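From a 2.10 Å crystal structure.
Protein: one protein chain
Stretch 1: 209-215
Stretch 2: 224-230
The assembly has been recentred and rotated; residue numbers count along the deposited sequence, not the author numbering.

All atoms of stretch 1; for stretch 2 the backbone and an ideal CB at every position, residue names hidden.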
# COMPACT_ATOMS: atom_id res chain seq x y z
N PRO A 209 20.15 -17.79 4.17
CA PRO A 209 19.87 -18.42 5.42
C PRO A 209 19.35 -17.42 6.47
O PRO A 209 19.90 -16.32 6.64
CB PRO A 209 21.20 -19.03 5.83
CG PRO A 209 22.24 -18.28 5.07
CD PRO A 209 21.57 -17.87 3.80
N PHE A 210 18.25 -17.84 7.10
CA PHE A 210 17.61 -17.24 8.27
C PHE A 210 18.34 -17.76 9.50
O PHE A 210 19.25 -18.63 9.37
CB PHE A 210 16.12 -17.64 8.23
CG PHE A 210 15.30 -17.11 9.33
CD1 PHE A 210 15.09 -15.75 9.47
CD2 PHE A 210 14.64 -17.98 10.19
CE1 PHE A 210 14.29 -15.25 10.49
CE2 PHE A 210 13.88 -17.48 11.23
CZ PHE A 210 13.71 -16.11 11.39
N LEU A 211 18.05 -17.18 10.67
CA LEU A 211 18.73 -17.57 11.93
C LEU A 211 20.22 -17.21 11.97
O LEU A 211 21.01 -17.91 12.62
CB LEU A 211 18.58 -19.08 12.26
CG LEU A 211 17.18 -19.67 11.99
CD1 LEU A 211 17.13 -21.21 11.91
CD2 LEU A 211 16.21 -19.14 13.04
N CYS A 212 20.59 -16.10 11.34
CA CYS A 212 22.00 -15.64 11.33
C CYS A 212 22.04 -14.22 11.86
O CYS A 212 21.17 -13.41 11.55
CB CYS A 212 22.65 -15.68 9.94
SG CYS A 212 22.77 -17.34 9.15
N HIS A 213 23.10 -13.95 12.60
CA HIS A 213 23.41 -12.67 13.14
C HIS A 213 22.20 -11.97 13.75
O HIS A 213 21.84 -10.88 13.31
CB HIS A 213 24.13 -11.86 12.03
CG HIS A 213 24.96 -10.74 12.55
ND1 HIS A 213 25.24 -10.57 13.89
CD2 HIS A 213 25.60 -9.74 11.90
CE1 HIS A 213 25.99 -9.49 14.05
NE2 HIS A 213 26.21 -8.96 12.86
N PHE A 214 21.55 -12.65 14.73
CA PHE A 214 20.25 -12.22 15.31
C PHE A 214 20.09 -10.75 15.71
O PHE A 214 19.07 -10.13 15.43
CB PHE A 214 19.86 -13.06 16.51
CG PHE A 214 19.32 -14.44 16.16
CD1 PHE A 214 18.05 -14.59 15.60
CD2 PHE A 214 20.08 -15.58 16.41
CE1 PHE A 214 17.54 -15.84 15.30
CE2 PHE A 214 19.58 -16.83 16.11
CZ PHE A 214 18.30 -16.96 15.55
N ARG A 215 21.03 -10.22 16.45
CA ARG A 215 20.92 -8.87 16.96
C ARG A 215 20.95 -7.83 15.83
O ARG A 215 20.27 -6.83 15.89
CB ARG A 215 22.03 -8.62 17.96
CG ARG A 215 21.86 -7.33 18.75
CD ARG A 215 23.18 -6.94 19.39
NE ARG A 215 23.42 -7.71 20.61
CZ ARG A 215 22.92 -7.39 21.80
NH1 ARG A 215 22.13 -6.31 22.00
NH2 ARG A 215 23.21 -8.17 22.81
N UNK A 224 9.52 -10.29 7.94
CA UNK A 224 9.25 -11.72 8.23
C UNK A 224 9.49 -12.11 9.68
O UNK A 224 9.39 -11.29 10.59
CB UNK A 224 10.12 -12.60 7.34
N UNK A 225 9.86 -13.36 9.92
CA UNK A 225 9.91 -13.88 11.31
C UNK A 225 10.83 -13.16 12.31
O UNK A 225 10.57 -13.20 13.52
CB UNK A 225 10.35 -15.35 11.26
N UNK A 226 11.90 -12.50 11.85
CA UNK A 226 12.67 -11.66 12.75
C UNK A 226 11.82 -10.60 13.52
O UNK A 226 12.13 -10.26 14.64
CB UNK A 226 13.76 -10.95 11.94
N UNK A 227 10.73 -10.14 12.93
CA UNK A 227 9.84 -9.22 13.58
C UNK A 227 9.22 -9.77 14.91
O UNK A 227 8.90 -8.99 15.80
CB UNK A 227 8.73 -8.85 12.60
N UNK A 228 9.05 -11.10 15.05
CA UNK A 228 8.54 -11.71 16.29
C UNK A 228 9.46 -11.36 17.47
O UNK A 228 9.02 -11.15 18.57
CB UNK A 228 8.43 -13.23 16.14
N UNK A 229 10.76 -11.26 17.23
CA UNK A 229 11.67 -10.88 18.33
C UNK A 229 11.43 -9.44 18.76
O UNK A 229 11.41 -9.15 19.95
CB UNK A 229 13.13 -11.06 17.91
N UNK A 230 11.22 -8.54 17.80
CA UNK A 230 10.90 -7.16 18.11
C UNK A 230 9.54 -7.14 18.85
O UNK A 230 9.39 -6.47 19.89
CB UNK A 230 10.86 -6.31 16.84

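Position 224 is decided by its backbone rather than by its neighbours. Phi/psi of 66/-151° is a combination that favours a residue without a side chain, and no atom of stretch 1 lies within 5.5 Å of the ideal CB. Glycine fits best, and Gly224 is deposited; its O accepts a backbone hydrogen bond from the N of 227 (2.9 Å).

At position 225 the CA-to-CB bond points toward stretch 1, and the ideal CB already lies 3.5 Å from Phe210 CZ. So tight an approach suits a compact apolar residue, such as alanine or proline, and a phi of -59° is compatible with a proline ring. The residue is Pro225. Its CB packs 3.4 Å from Phe210 CZ, an apolar contact at the tip of the phenylalanine ring.

At position 226 CA-to-CB runs sideways, with the ideal CB 4.6 Å from Phe210 CE1, so a long side chain can run past the Phe210 ring and reach the Phe214 ring and the backbone N atoms of Leu211 and Cys212, potential donors. Leucine or methionine could use the apolar part of this space; a long side chain with a terminal acceptor could use all of it, and a flat aromatic one would suit the neighbouring rings. The deposited Tyr226 does so with chi1 at -70° (m). The edge of Phe210 meets its face, with centroids 4.3 Å apart and planes at 50°, and Phe210 CD1 comes to 3.3 Å from Tyr226 CZ. Phe214 CD1 sits at the edge of the tyrosine ring, 3.8 Å from Tyr226 CE1. The hydroxyl reaches the loop: Cys212 N donates a hydrogen bond to Tyr226 OH (3.1 Å, N-H...O angle 161°), and Leu211 N lies 2.9 Å from the same OH. A water hydrogen-bonded to Tyr226 OH (2.7 Å) also donates to Pro209 O (2.6 Å).

Positions 227 and 228 are out of reach of stretch 1, which therefore leaves their identity open within helical preferences. They are Val227 and Glu228; the latter's carboxylate is hydrogen-bonded elsewhere in the structure.

At position 229 CA-to-CB points toward stretch 1 again, but nothing lies within 5.5 Å of the ideal CB. The gap favours a medium or long apolar side chain able to approach the Phe214 ring: leucine, isoleucine or methionine. Ile229 (chi1 m, chi2 t) brings its CD1 to 4.1 Å from Phe214 CD1.

Position 230 is also out of reach. Lys230 occupies it and makes no contact with stretch 1.

Stretch 2 224-230: GPYVEIK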
# COMPACT_ATOMS: atom_id res chain seq x y z
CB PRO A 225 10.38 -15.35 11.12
CG PRO A 225 10.77 -15.50 9.66
CD PRO A 225 10.20 -14.36 8.89
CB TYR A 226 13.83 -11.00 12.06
CG TYR A 226 14.95 -11.88 11.63
CD1 TYR A 226 15.66 -12.65 12.56
CD2 TYR A 226 15.36 -11.91 10.30
CE1 TYR A 226 16.70 -13.46 12.18
CE2 TYR A 226 16.45 -12.71 9.90
CZ TYR A 226 17.11 -13.50 10.84
OH TYR A 226 18.20 -14.27 10.47
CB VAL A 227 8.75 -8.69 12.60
CG1 VAL A 227 7.58 -9.64 12.47
CG2 VAL A 227 8.20 -7.34 13.05
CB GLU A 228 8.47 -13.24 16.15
CG GLU A 228 7.47 -13.75 15.10
CD GLU A 228 7.48 -15.29 14.94
OE1 GLU A 228 7.74 -16.02 15.91
OE2 GLU A 228 7.20 -15.81 13.83
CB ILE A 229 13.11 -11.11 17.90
CG1 ILE A 229 13.39 -12.61 17.78
CG2 ILE A 229 14.04 -10.59 18.94
CD1 ILE A 229 14.59 -12.90 16.95
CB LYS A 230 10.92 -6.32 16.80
CG LYS A 230 10.54 -4.85 16.95
CD LYS A 230 9.90 -4.24 15.69
CE LYS A 230 8.45 -4.67 15.60
NZ LYS A 230 7.74 -4.21 14.38
O HOH W 1 19.35 -14.13 8.01
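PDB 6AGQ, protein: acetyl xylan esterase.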